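Local coordinates for protein 6-phospho-beta-glucosidase (Thermotoga maritima, PDB 1UP6) that hydrolyses cellobiose 6'-phosphate to glucose 6-phosphate and glucose, using NAD+ and manganese in a mechanism with redox and elimination steps, at residues 101-106 with 240-245; 86-91 with 264-269; 33-38 with 58-63. All blocks are in the same frame, centred on the assembly; numbering follows the deposited sequence.

Contact 1. Residues 101-106 with 240-245. With G6P (6-O-phosphono-alpha-D-glucopyranose), chain K.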
loop_
_atom_site.group_PDB
_atom_site.type_symbol
_atom_site.label_atom_id
_atom_site.label_comp_id
_atom_site.label_asym_id
_atom_site.label_seq_id
_atom_site.Cartn_x
_atom_site.Cartn_y
_atom_site.Cartn_z
ATOM N N ILE A 101 -33.486 -7.375 -10.795
ATOM C CA ILE A 101 -33.841 -7.397 -9.369
ATOM C C ILE A 101 -34.287 -6.019 -8.880
ATOM O O ILE A 101 -33.570 -5.025 -9.040
ATOM C CB ILE A 101 -32.623 -7.866 -8.510
ATOM C CG1 ILE A 101 -32.200 -9.318 -8.833
ATOM C CG2 ILE A 101 -32.873 -7.662 -6.968
ATOM C CD1 ILE A 101 -33.263 -10.305 -8.629
ATOM N N GLY A 102 -35.478 -5.983 -8.293
ATOM C CA GLY A 102 -35.982 -4.796 -7.625
ATOM C C GLY A 102 -36.075 -5.045 -6.130
ATOM O O GLY A 102 -36.816 -5.917 -5.683
ATOM N N GLN A 103 -35.289 -4.311 -5.354
ATOM C CA GLN A 103 -35.124 -4.620 -3.930
ATOM C C GLN A 103 -34.733 -3.357 -3.169
ATOM O O GLN A 103 -34.081 -2.484 -3.711
ATOM C CB GLN A 103 -34.103 -5.758 -3.751
ATOM C CG GLN A 103 -34.282 -6.649 -2.508
ATOM C CD GLN A 103 -33.735 -6.005 -1.194
ATOM O OE1 GLN A 103 -32.718 -5.276 -1.185
ATOM N NE2 GLN A 103 -34.413 -6.272 -0.103
ATOM N N GLU A 104 -35.176 -3.266 -1.921
ATOM C CA GLU A 104 -35.010 -2.078 -1.077
ATOM C C GLU A 104 -33.561 -1.519 -1.024
ATOM O O GLU A 104 -33.355 -0.312 -1.175
ATOM C CB GLU A 104 -35.544 -2.417 0.336
ATOM C CG GLU A 104 -35.437 -1.246 1.305
ATOM C CD GLU A 104 -35.553 -1.615 2.783
ATOM O OE1 GLU A 104 -35.846 -2.776 3.119
ATOM O OE2 GLU A 104 -35.366 -0.702 3.637
ATOM N N THR A 105 -32.571 -2.398 -0.842
ATOM C CA THR A 105 -31.191 -1.966 -0.660
ATOM C C THR A 105 -30.178 -2.504 -1.667
ATOM O O THR A 105 -29.059 -2.019 -1.728
ATOM C CB THR A 105 -30.697 -2.287 0.769
ATOM O OG1 THR A 105 -30.754 -3.696 0.990
ATOM C CG2 THR A 105 -31.675 -1.772 1.823
ATOM N N THR A 106 -30.571 -3.463 -2.484
ATOM C CA THR A 106 -29.626 -4.197 -3.317
ATOM C C THR A 106 -29.901 -3.948 -4.784
ATOM O O THR A 106 -31.025 -4.175 -5.234
ATOM C CB THR A 106 -29.790 -5.730 -3.012
ATOM O OG1 THR A 106 -29.405 -5.984 -1.646
ATOM C CG2 THR A 106 -28.820 -6.598 -3.846
ATOM N N ASN A 240 -24.063 -13.517 3.888
ATOM C CA ASN A 240 -25.239 -12.721 4.180
ATOM C C ASN A 240 -26.366 -13.222 3.276
ATOM O O ASN A 240 -26.138 -13.551 2.106
ATOM C CB ASN A 240 -24.906 -11.289 3.848
ATOM C CG ASN A 240 -25.887 -10.319 4.418
ATOM O OD1 ASN A 240 -27.078 -10.337 4.079
ATOM N ND2 ASN A 240 -25.389 -9.419 5.268
ATOM N N PRO A 241 -27.586 -13.300 3.806
ATOM C CA PRO A 241 -28.723 -13.816 3.011
ATOM C C PRO A 241 -29.007 -12.930 1.791
ATOM O O PRO A 241 -29.541 -13.451 0.820
ATOM C CB PRO A 241 -29.920 -13.822 3.988
ATOM C CG PRO A 241 -29.507 -13.052 5.192
ATOM C CD PRO A 241 -27.974 -12.885 5.173
ATOM N N TYR A 242 -28.604 -11.653 1.822
ATOM C CA TYR A 242 -28.785 -10.768 0.680
ATOM C C TYR A 242 -27.961 -11.185 -0.527
ATOM O O TYR A 242 -28.231 -10.734 -1.647
ATOM C CB TYR A 242 -28.458 -9.312 1.034
ATOM C CG TYR A 242 -29.591 -8.647 1.738
ATOM C CD1 TYR A 242 -29.700 -8.699 3.143
ATOM C CD2 TYR A 242 -30.579 -7.992 1.014
ATOM C CE1 TYR A 242 -30.783 -8.096 3.790
ATOM C CE2 TYR A 242 -31.652 -7.398 1.649
ATOM C CZ TYR A 242 -31.751 -7.446 3.026
ATOM O OH TYR A 242 -32.824 -6.840 3.646
ATOM N N LEU A 243 -26.970 -12.045 -0.303
ATOM C CA LEU A 243 -26.165 -12.576 -1.399
ATOM C C LEU A 243 -26.973 -13.396 -2.376
ATOM O O LEU A 243 -26.578 -13.559 -3.514
ATOM C CB LEU A 243 -24.972 -13.389 -0.917
ATOM C CG LEU A 243 -23.613 -12.651 -0.990
ATOM C CD1 LEU A 243 -23.209 -12.219 -2.392
ATOM C CD2 LEU A 243 -23.579 -11.415 -0.050
ATOM N N ARG A 244 -28.117 -13.892 -1.926
ATOM C CA ARG A 244 -29.055 -14.587 -2.792
ATOM C C ARG A 244 -29.413 -13.805 -4.061
ATOM O O ARG A 244 -29.570 -14.418 -5.104
ATOM C CB ARG A 244 -30.348 -14.894 -2.036
ATOM C CG ARG A 244 -30.346 -16.240 -1.350
ATOM C CD ARG A 244 -31.025 -16.226 0.014
ATOM N NE ARG A 244 -32.478 -16.170 -0.074
ATOM C CZ ARG A 244 -33.238 -15.163 0.365
ATOM N NH1 ARG A 244 -32.706 -14.092 0.937
ATOM N NH2 ARG A 244 -34.562 -15.240 0.219
ATOM N N TYR A 245 -29.529 -12.465 -3.977
ATOM C CA TYR A 245 -29.898 -11.680 -5.157
ATOM C C TYR A 245 -28.774 -11.736 -6.196
ATOM O O TYR A 245 -29.030 -11.636 -7.388
ATOM C CB TYR A 245 -30.269 -10.229 -4.774
ATOM C CG TYR A 245 -31.393 -10.179 -3.789
ATOM C CD1 TYR A 245 -32.692 -10.462 -4.188
ATOM C CD2 TYR A 245 -31.160 -9.906 -2.443
ATOM C CE1 TYR A 245 -33.748 -10.453 -3.266
ATOM C CE2 TYR A 245 -32.192 -9.900 -1.522
ATOM C CZ TYR A 245 -33.471 -10.177 -1.937
ATOM O OH TYR A 245 -34.505 -10.183 -1.032
HETATM C C1 G6P K . -33.432 -6.606 7.150
HETATM C C2 G6P K . -32.358 -5.592 6.785
HETATM C C3 G6P K . -32.890 -4.202 7.020
HETATM C C4 G6P K . -34.168 -3.944 6.269
HETATM C C5 G6P K . -35.188 -5.026 6.596
HETATM C C6 G6P K . -36.420 -4.831 5.704
HETATM O O1 G6P K . -32.909 -7.923 6.912
HETATM O O2 G6P K . -31.232 -5.774 7.628
HETATM O O3 G6P K . -31.941 -3.227 6.640
HETATM O O4 G6P K . -34.644 -2.684 6.727
HETATM O O5 G6P K . -34.611 -6.327 6.366
HETATM O O6 G6P K . -37.568 -5.458 6.271
HETATM P P G6P K . -38.983 -4.956 5.834
HETATM O O1P G6P K . -40.004 -5.379 6.993
HETATM O O2P G6P K . -39.486 -5.582 4.613
HETATM O O3P G6P K . -39.097 -3.414 5.859
#
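Q103, T105 and T106 meet the rings of Y242 and Y245 where the loop after helix 84-93, in the NAD-binding Rossmann part, faces the C-terminal domain; the contact backs the active site of this family 4 glycosidase, to which Y242 and E104 contribute. Aliphatic groups pack on the tyrosine rings. Q103 CG lies over one face of the Y245 ring, 4.0 Å from its centroid, a CH-pi contact offset toward the rim. I101 adds CG2 at 3.9 Å from CD1 of the same ring, and T106 CG2 touches Y245 CB. At the Y242 ring, Q103 NE2 comes to the edge, 3.5 Å from CE2, with amide and ring planes 68° apart. Q103 CG stands anti to its backbone N (chi1 -152°), and the bend at chi2 leaves CG over Y245 and turns the amide to the edge of Y242. One sound bond holds that amide: T105 N donates to Q103 OE1 at 2.9 Å, from above the carbonyl plane; T106 N adds a weak one. In the other segment, N240 OD1 accepts from Y242 N at 3.0 Å in an Asx turn, a nearly straight bond. Y242 is the proton acceptor of the reaction; its OH makes a weak bond of 3.3 Å to the ring oxygen O5 of the sugar phosphate.

Contact 2. Residues 86-91 with 264-269. With G6P (6-O-phosphono-alpha-D-glucopyranose), chain K.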
loop_
_atom_site.group_PDB
_atom_site.type_symbol
_atom_site.label_atom_id
_atom_site.label_comp_id
_atom_site.label_asym_id
_atom_site.label_seq_id
_atom_site.Cartn_x
_atom_site.Cartn_y
_atom_site.Cartn_z
ATOM N N LYS A 86 -43.816 4.818 -0.365
ATOM C CA LYS A 86 -44.004 5.122 -1.780
ATOM C C LYS A 86 -42.675 5.129 -2.562
ATOM O O LYS A 86 -42.599 4.561 -3.642
ATOM C CB LYS A 86 -44.787 6.440 -1.938
ATOM C CG LYS A 86 -44.407 7.297 -3.185
ATOM C CD LYS A 86 -45.619 8.086 -3.745
ATOM C CE LYS A 86 -45.476 8.279 -5.273
ATOM N NZ LYS A 86 -45.735 7.036 -6.136
ATOM N N GLY A 87 -41.624 5.736 -2.021
ATOM C CA GLY A 87 -40.313 5.699 -2.677
ATOM C C GLY A 87 -39.755 4.282 -2.783
ATOM O O GLY A 87 -39.237 3.844 -3.834
ATOM N N ARG A 88 -39.883 3.548 -1.685
ATOM C CA ARG A 88 -39.475 2.157 -1.618
ATOM C C ARG A 88 -40.222 1.278 -2.635
ATOM O O ARG A 88 -39.615 0.448 -3.317
ATOM C CB ARG A 88 -39.649 1.630 -0.212
ATOM C CG ARG A 88 -39.129 0.200 -0.031
ATOM C CD ARG A 88 -39.601 -0.463 1.235
ATOM N NE ARG A 88 -39.233 -1.870 1.281
ATOM C CZ ARG A 88 -39.238 -2.632 2.383
ATOM N NH1 ARG A 88 -39.596 -2.135 3.562
ATOM N NH2 ARG A 88 -38.882 -3.895 2.310
ATOM N N GLU A 89 -41.528 1.479 -2.737
ATOM C CA GLU A 89 -42.335 0.845 -3.765
ATOM C C GLU A 89 -41.832 1.131 -5.194
ATOM O O GLU A 89 -41.789 0.217 -6.008
ATOM C CB GLU A 89 -43.802 1.241 -3.594
ATOM C CG GLU A 89 -44.732 0.491 -4.496
ATOM C CD GLU A 89 -46.166 0.995 -4.433
ATOM O OE1 GLU A 89 -46.505 1.667 -3.434
ATOM O OE2 GLU A 89 -46.960 0.716 -5.387
ATOM N N ASN A 90 -41.454 2.376 -5.503
ATOM C CA ASN A 90 -40.844 2.661 -6.803
ATOM C C ASN A 90 -39.505 1.951 -6.983
ATOM O O ASN A 90 -39.237 1.440 -8.051
ATOM C CB ASN A 90 -40.683 4.151 -7.039
ATOM C CG ASN A 90 -42.003 4.860 -7.260
ATOM O OD1 ASN A 90 -42.950 4.296 -7.765
ATOM N ND2 ASN A 90 -42.046 6.122 -6.909
ATOM N N ASP A 91 -38.670 1.936 -5.950
ATOM C CA ASP A 91 -37.384 1.250 -5.979
ATOM C C ASP A 91 -37.489 -0.254 -6.271
ATOM O O ASP A 91 -36.707 -0.812 -7.033
ATOM C CB ASP A 91 -36.682 1.435 -4.619
ATOM C CG ASP A 91 -36.260 2.869 -4.383
ATOM O OD1 ASP A 91 -36.221 3.637 -5.384
ATOM O OD2 ASP A 91 -35.970 3.327 -3.251
ATOM N N ARG A 264 -45.523 -2.628 -0.321
ATOM C CA ARG A 264 -46.980 -2.511 -0.265
ATOM C C ARG A 264 -47.529 -3.306 0.891
ATOM O O ARG A 264 -48.529 -2.932 1.511
ATOM C CB ARG A 264 -47.630 -2.995 -1.557
ATOM C CG ARG A 264 -48.013 -1.892 -2.508
ATOM C CD ARG A 264 -48.528 -2.400 -3.850
ATOM N NE ARG A 264 -49.985 -2.293 -3.935
ATOM C CZ ARG A 264 -50.616 -1.181 -4.314
ATOM N NH1 ARG A 264 -49.913 -0.098 -4.634
ATOM N NH2 ARG A 264 -51.946 -1.146 -4.382
ATOM N N GLU A 265 -46.868 -4.411 1.198
ATOM C CA GLU A 265 -47.348 -5.202 2.301
ATOM C C GLU A 265 -46.851 -4.735 3.664
ATOM O O GLU A 265 -47.444 -5.036 4.683
ATOM C CB GLU A 265 -47.180 -6.699 2.052
ATOM C CG GLU A 265 -45.764 -7.167 2.002
ATOM C CD GLU A 265 -45.651 -8.616 1.512
ATOM O OE1 GLU A 265 -46.620 -9.139 0.884
ATOM O OE2 GLU A 265 -44.580 -9.243 1.742
ATOM N N VAL A 266 -45.779 -3.964 3.663
ATOM C CA VAL A 266 -45.330 -3.297 4.862
ATOM C C VAL A 266 -46.226 -2.082 5.179
ATOM O O VAL A 266 -46.358 -1.701 6.336
ATOM C CB VAL A 266 -43.877 -2.892 4.673
ATOM C CG1 VAL A 266 -43.341 -2.148 5.871
ATOM C CG2 VAL A 266 -43.031 -4.141 4.417
HETATM N N MSE A 267 -46.836 -1.485 4.149
HETATM C CA MSE A 267 -47.768 -0.382 4.404
HETATM C C MSE A 267 -48.924 -0.960 5.229
HETATM O O MSE A 267 -49.407 -0.304 6.131
HETATM C CB MSE A 267 -48.289 0.255 3.115
HETATM C CG MSE A 267 -47.400 1.362 2.520
HETATM SE SE MSE A 267 -47.969 1.770 0.632
HETATM C CE MSE A 267 -46.269 1.738 -0.352
ATOM N N LYS A 268 -49.343 -2.188 4.934
ATOM C CA LYS A 268 -50.412 -2.818 5.696
ATOM C C LYS A 268 -49.984 -3.194 7.111
ATOM O O LYS A 268 -50.752 -3.003 8.059
ATOM C CB LYS A 268 -50.994 -4.025 4.962
ATOM C CG LYS A 268 -51.609 -3.652 3.621
ATOM C CD LYS A 268 -52.518 -4.736 3.059
ATOM C CE LYS A 268 -52.095 -5.189 1.659
ATOM N NZ LYS A 268 -50.641 -5.583 1.628
ATOM N N ILE A 269 -48.773 -3.715 7.263
ATOM C CA ILE A 269 -48.256 -4.027 8.579
ATOM C C ILE A 269 -48.169 -2.768 9.470
ATOM O O ILE A 269 -48.617 -2.787 10.616
ATOM C CB ILE A 269 -46.889 -4.742 8.453
ATOM C CG1 ILE A 269 -47.090 -6.182 7.953
ATOM C CG2 ILE A 269 -46.137 -4.743 9.782
ATOM C CD1 ILE A 269 -45.866 -6.758 7.259
HETATM C C1 G6P K . -33.432 -6.606 7.150
HETATM C C2 G6P K . -32.358 -5.592 6.785
HETATM C C3 G6P K . -32.890 -4.202 7.020
HETATM C C4 G6P K . -34.168 -3.944 6.269
HETATM C C5 G6P K . -35.188 -5.026 6.596
HETATM C C6 G6P K . -36.420 -4.831 5.704
HETATM O O1 G6P K . -32.909 -7.923 6.912
HETATM O O2 G6P K . -31.232 -5.774 7.628
HETATM O O3 G6P K . -31.941 -3.227 6.640
HETATM O O4 G6P K . -34.644 -2.684 6.727
HETATM O O5 G6P K . -34.611 -6.327 6.366
HETATM O O6 G6P K . -37.568 -5.458 6.271
HETATM P P G6P K . -38.983 -4.956 5.834
HETATM O O1P G6P K . -40.004 -5.379 6.993
HETATM O O2P G6P K . -39.486 -5.582 4.613
HETATM O O3P G6P K . -39.097 -3.414 5.859
#
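E89 reaches across from helix 86-91 to R264 and M267 of helix 264-269. Its CB lies 4.1 Å from the methyl CE of M267, a selenomethionine whose chain lies across the glutamate at about a right angle. With CG anti to the backbone N (chi1 -172°) and the chain extended, the carboxylate is carried toward the second helix, where CD sits 3.9 Å from R264 CG. The two oxygens then divide the partners. OE1 is turned to the selenomethionine methyl, and OE2 accepts from R264 NH1 at 3.2 Å in a salt bridge. NH1 comes from above the carboxylate plane, while OE2 lies near the guanidinium plane, the two planes standing 78° apart. The backbones behind these chains form a nearly antiparallel helix pair, with segment axes 10.1 Å apart at closest approach and their directions 155° apart; one helix belongs to the Rossmann part, the other to the C-terminal domain. R88 and V266, next in sequence to E89 and M267, face the phosphate of the bound glucose 6-phosphate. R88, extended from CG to NE, presents its guanidinium edge there: NH1 donates to O3P at 2.7 Å and NH2 to O2P at 2.9 Å, a two-pronged grip with the phosphorus near the guanidinium plane. A salt bridge from R88 NE to E92 is likely to steady the group's rotation. V266 CG2 flanks this grip, 4.1 Å from R88 NH1, and the distance from V266 CG2 to G6P O2P is 3.8 Å.

Contact 3. Residues 33-38 with 58-63; sequences VIFYDI and FKVLIS. With MN (manganese (II) ion), chain M; MN (manganese (II) ion), chain L; NAD (nicotinamide-adenine-dinucleotide), chain I.
V33, I34 and F35 pair in parallel with V60, L61 and I62, joining two neighbouring strands of the Rossmann sheet. Helix 40-54 makes the beta-alpha-beta crossover between them, and strand 59-62 is one of the sheet's two edge strands within the chain. Four backbone bonds form the ladder, from V33 N to K59 O (2.9 Å) through L61 N to V33 O and F35 N to L61 O, ending with S63 N to F35 O (2.9 Å). On the face with helix 40-54, V60 CG1 touches F35 CE1 at 3.7 Å, while V33 CG2 packs on F58 CE1 at 3.6 Å. I34 and L61 meet on the other face, CG1 to CB 3.9 Å apart. Past the strand end, D37 has CG anti to the backbone N (chi1 -156°), which carries its carboxylate to the adenosine ribose: OD2 accepts from O3B (3.2 Å) and OD1 from O2B, the latter modelled doubtfully short. With an alanine here, both hydroxyls would probably lose this acceptor and the ribose its firm placing. Next, I38 lies against the adenine; two manganese positions, distinct from the active-site ion of C163 and H193, are modelled at I38 O, too close together to be trusted as simultaneous ions.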
loop_
_atom_site.group_PDB
_atom_site.type_symbol
_atom_site.label_atom_id
_atom_site.label_comp_id
_atom_site.label_asym_id
_atom_site.label_seq_id
_atom_site.Cartn_x
_atom_site.Cartn_y
_atom_site.Cartn_z
ATOM N N VAL A 33 -34.545 12.073 25.734
ATOM C CA VAL A 33 -34.557 11.632 24.361
ATOM C C VAL A 33 -35.539 12.529 23.628
ATOM O O VAL A 33 -36.677 12.653 24.059
ATOM C CB VAL A 33 -34.881 10.098 24.234
ATOM C CG1 VAL A 33 -34.949 9.657 22.766
ATOM C CG2 VAL A 33 -33.813 9.273 24.954
ATOM N N ILE A 34 -35.077 13.166 22.549
ATOM C CA ILE A 34 -35.888 14.099 21.770
ATOM C C ILE A 34 -36.160 13.546 20.369
ATOM O O ILE A 34 -35.251 13.036 19.718
ATOM C CB ILE A 34 -35.215 15.510 21.726
ATOM C CG1 ILE A 34 -36.128 16.546 21.065
ATOM C CG2 ILE A 34 -33.884 15.477 21.022
ATOM C CD1 ILE A 34 -35.860 18.014 21.579
ATOM N N PHE A 35 -37.393 13.692 19.906
ATOM C CA PHE A 35 -37.832 13.141 18.627
ATOM C C PHE A 35 -38.171 14.190 17.569
ATOM O O PHE A 35 -38.842 15.165 17.859
ATOM C CB PHE A 35 -39.052 12.213 18.818
ATOM C CG PHE A 35 -38.792 11.045 19.726
ATOM C CD1 PHE A 35 -38.952 11.164 21.099
ATOM C CD2 PHE A 35 -38.350 9.831 19.209
ATOM C CE1 PHE A 35 -38.684 10.100 21.938
ATOM C CE2 PHE A 35 -38.094 8.746 20.038
ATOM C CZ PHE A 35 -38.265 8.879 21.411
ATOM N N TYR A 36 -37.696 13.970 16.348
ATOM C CA TYR A 36 -38.073 14.749 15.193
ATOM C C TYR A 36 -38.657 13.860 14.077
ATOM O O TYR A 36 -38.156 12.778 13.811
ATOM C CB TYR A 36 -36.867 15.531 14.639
ATOM C CG TYR A 36 -37.202 16.175 13.319
ATOM C CD1 TYR A 36 -38.101 17.239 13.265
ATOM C CD2 TYR A 36 -36.700 15.670 12.127
ATOM C CE1 TYR A 36 -38.472 17.815 12.058
ATOM C CE2 TYR A 36 -37.039 16.240 10.918
ATOM C CZ TYR A 36 -37.929 17.320 10.894
ATOM O OH TYR A 36 -38.270 17.899 9.714
ATOM N N ASP A 37 -39.700 14.340 13.409
ATOM C CA ASP A 37 -40.207 13.668 12.221
ATOM C C ASP A 37 -40.863 14.663 11.279
ATOM O O ASP A 37 -41.499 15.583 11.742
ATOM C CB ASP A 37 -41.227 12.586 12.628
ATOM C CG ASP A 37 -41.370 11.491 11.587
ATOM O OD1 ASP A 37 -41.957 11.751 10.513
ATOM O OD2 ASP A 37 -40.922 10.341 11.733
ATOM N N ILE A 38 -40.722 14.471 9.967
ATOM C CA ILE A 38 -41.461 15.284 8.979
ATOM C C ILE A 38 -42.977 15.103 9.055
ATOM O O ILE A 38 -43.732 16.066 8.816
ATOM C CB ILE A 38 -40.957 15.097 7.536
ATOM C CG1 ILE A 38 -41.135 13.644 7.075
ATOM C CG2 ILE A 38 -39.481 15.612 7.414
ATOM C CD1 ILE A 38 -40.988 13.424 5.539
ATOM N N PHE A 58 -36.546 8.920 31.782
ATOM C CA PHE A 58 -35.901 10.119 31.266
ATOM C C PHE A 58 -36.986 10.945 30.619
ATOM O O PHE A 58 -38.134 10.498 30.544
ATOM C CB PHE A 58 -34.778 9.804 30.293
ATOM C CG PHE A 58 -35.075 8.684 29.331
ATOM C CD1 PHE A 58 -35.908 8.881 28.228
ATOM C CD2 PHE A 58 -34.506 7.432 29.515
ATOM C CE1 PHE A 58 -36.169 7.845 27.324
ATOM C CE2 PHE A 58 -34.743 6.390 28.589
ATOM C CZ PHE A 58 -35.584 6.600 27.502
ATOM N N LYS A 59 -36.644 12.156 30.190
ATOM C CA LYS A 59 -37.630 13.050 29.596
ATOM C C LYS A 59 -37.825 12.636 28.154
ATOM O O LYS A 59 -36.889 12.201 27.504
ATOM C CB LYS A 59 -37.173 14.504 29.724
ATOM C CG LYS A 59 -37.315 15.043 31.141
ATOM C CD LYS A 59 -36.099 15.862 31.593
ATOM C CE LYS A 59 -36.435 17.372 31.742
ATOM N NZ LYS A 59 -36.744 17.997 30.398
ATOM N N VAL A 60 -39.052 12.725 27.678
ATOM C CA VAL A 60 -39.360 12.461 26.292
ATOM C C VAL A 60 -39.872 13.763 25.651
ATOM O O VAL A 60 -40.862 14.333 26.103
ATOM C CB VAL A 60 -40.391 11.312 26.178
ATOM C CG1 VAL A 60 -40.824 11.092 24.738
ATOM C CG2 VAL A 60 -39.822 10.023 26.757
ATOM N N LEU A 61 -39.177 14.233 24.614
ATOM C CA LEU A 61 -39.503 15.504 23.985
ATOM C C LEU A 61 -39.726 15.360 22.492
ATOM O O LEU A 61 -39.192 14.457 21.869
ATOM C CB LEU A 61 -38.385 16.515 24.254
ATOM C CG LEU A 61 -38.033 16.818 25.714
ATOM C CD1 LEU A 61 -36.698 17.600 25.823
ATOM C CD2 LEU A 61 -39.195 17.573 26.398
ATOM N N ILE A 62 -40.513 16.265 21.925
ATOM C CA ILE A 62 -40.634 16.416 20.481
ATOM C C ILE A 62 -40.066 17.769 20.074
ATOM O O ILE A 62 -40.356 18.778 20.692
ATOM C CB ILE A 62 -42.147 16.266 20.030
ATOM C CG1 ILE A 62 -42.596 14.813 20.190
ATOM C CG2 ILE A 62 -42.365 16.697 18.568
ATOM C CD1 ILE A 62 -44.054 14.639 20.290
ATOM N N SER A 63 -39.263 17.772 19.029
ATOM C CA SER A 63 -38.853 18.999 18.393
ATOM C C SER A 63 -39.600 19.122 17.064
ATOM O O SER A 63 -39.640 18.156 16.268
ATOM C CB SER A 63 -37.352 18.982 18.153
ATOM O OG SER A 63 -36.950 20.179 17.529
HETATM MN MN MN M . -44.994 16.806 7.188
HETATM MN MN MN L . -44.795 17.636 9.504
HETATM P PA NAD I . -40.794 4.374 7.334
HETATM O O1A NAD I . -40.729 4.355 5.850
HETATM O O2A NAD I . -42.279 4.413 7.729
HETATM O O5B NAD I . -39.934 5.661 7.882
HETATM C C5B NAD I . -39.669 6.074 9.206
HETATM C C4B NAD I . -40.102 7.525 9.489
HETATM O O4B NAD I . -39.168 8.458 8.971
HETATM C C3B NAD I . -41.463 7.949 8.922
HETATM O O3B NAD I . -42.421 8.096 9.950
HETATM C C2B NAD I . -41.217 9.281 8.206
HETATM O O2B NAD I . -42.150 10.287 8.533
HETATM C C1B NAD I . -39.824 9.675 8.665
HETATM N N9A NAD I . -39.030 10.398 7.664
HETATM C C8A NAD I . -38.920 10.156 6.317
HETATM N N7A NAD I . -38.051 11.062 5.791
HETATM C C5A NAD I . -37.604 11.869 6.783
HETATM C C6A NAD I . -36.717 12.938 6.801
HETATM N N6A NAD I . -36.141 13.337 5.669
HETATM N N1A NAD I . -36.446 13.580 7.994
HETATM C C2A NAD I . -37.068 13.157 9.153
HETATM N N3A NAD I . -37.961 12.105 9.144
HETATM C C4A NAD I . -38.221 11.468 7.972
HETATM O O3 NAD I . -40.214 2.922 7.743
HETATM P PN NAD I . -38.919 2.461 8.581
HETATM O O1N NAD I . -38.710 1.034 8.212
HETATM O O2N NAD I . -39.142 2.774 10.010
HETATM O O5D NAD I . -37.677 3.312 8.009
HETATM C C5D NAD I . -36.566 3.542 8.851
HETATM C C4D NAD I . -35.303 3.769 8.030
HETATM O O4D NAD I . -34.275 3.021 8.649
HETATM C C3D NAD I . -35.421 3.238 6.602
HETATM O O3D NAD I . -34.449 3.839 5.779
HETATM C C2D NAD I . -35.095 1.779 6.802
HETATM O O2D NAD I . -34.728 1.107 5.619
HETATM C C1D NAD I . -33.948 1.935 7.788
HETATM N N1N NAD I . -33.686 0.719 8.554
HETATM C C2N NAD I . -32.426 0.234 8.488
HETATM C C3N NAD I . -32.082 -0.903 9.206
HETATM C C7N NAD I . -30.686 -1.416 9.109
HETATM O O7N NAD I . -30.482 -2.743 9.569
HETATM N N7N NAD I . -29.734 -0.621 8.588
HETATM C C4N NAD I . -33.040 -1.559 9.981
HETATM C C5N NAD I . -34.336 -1.056 10.033
HETATM C C6N NAD I . -34.641 0.098 9.313
HETATM O O HOH W 1 -41.094 16.392 14.736
HETATM O O HOH W 2 -43.101 17.721 11.391
#

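Overall arrangement
From the N terminus, contact 3 comes first and closes a short loop, joining the second and third strands of the Rossmann sheet around helix 40-54 before either other contact opens. Contact 2 opens at helix 84-93 and closes only at helix 262-277; contact 1 lies wholly within that span, its loop running from 101-106 to 240-245. Each of these two joins the Rossmann part to the C-terminal domain, and both touch the bound glucose 6-phosphate, contact 2 at its phosphate and contact 1 at its sugar ring. They meet at E104 and R88. Contact 3 stands apart, about 33 Å centre to centre from contact 1, at the adenosine end of the NAD.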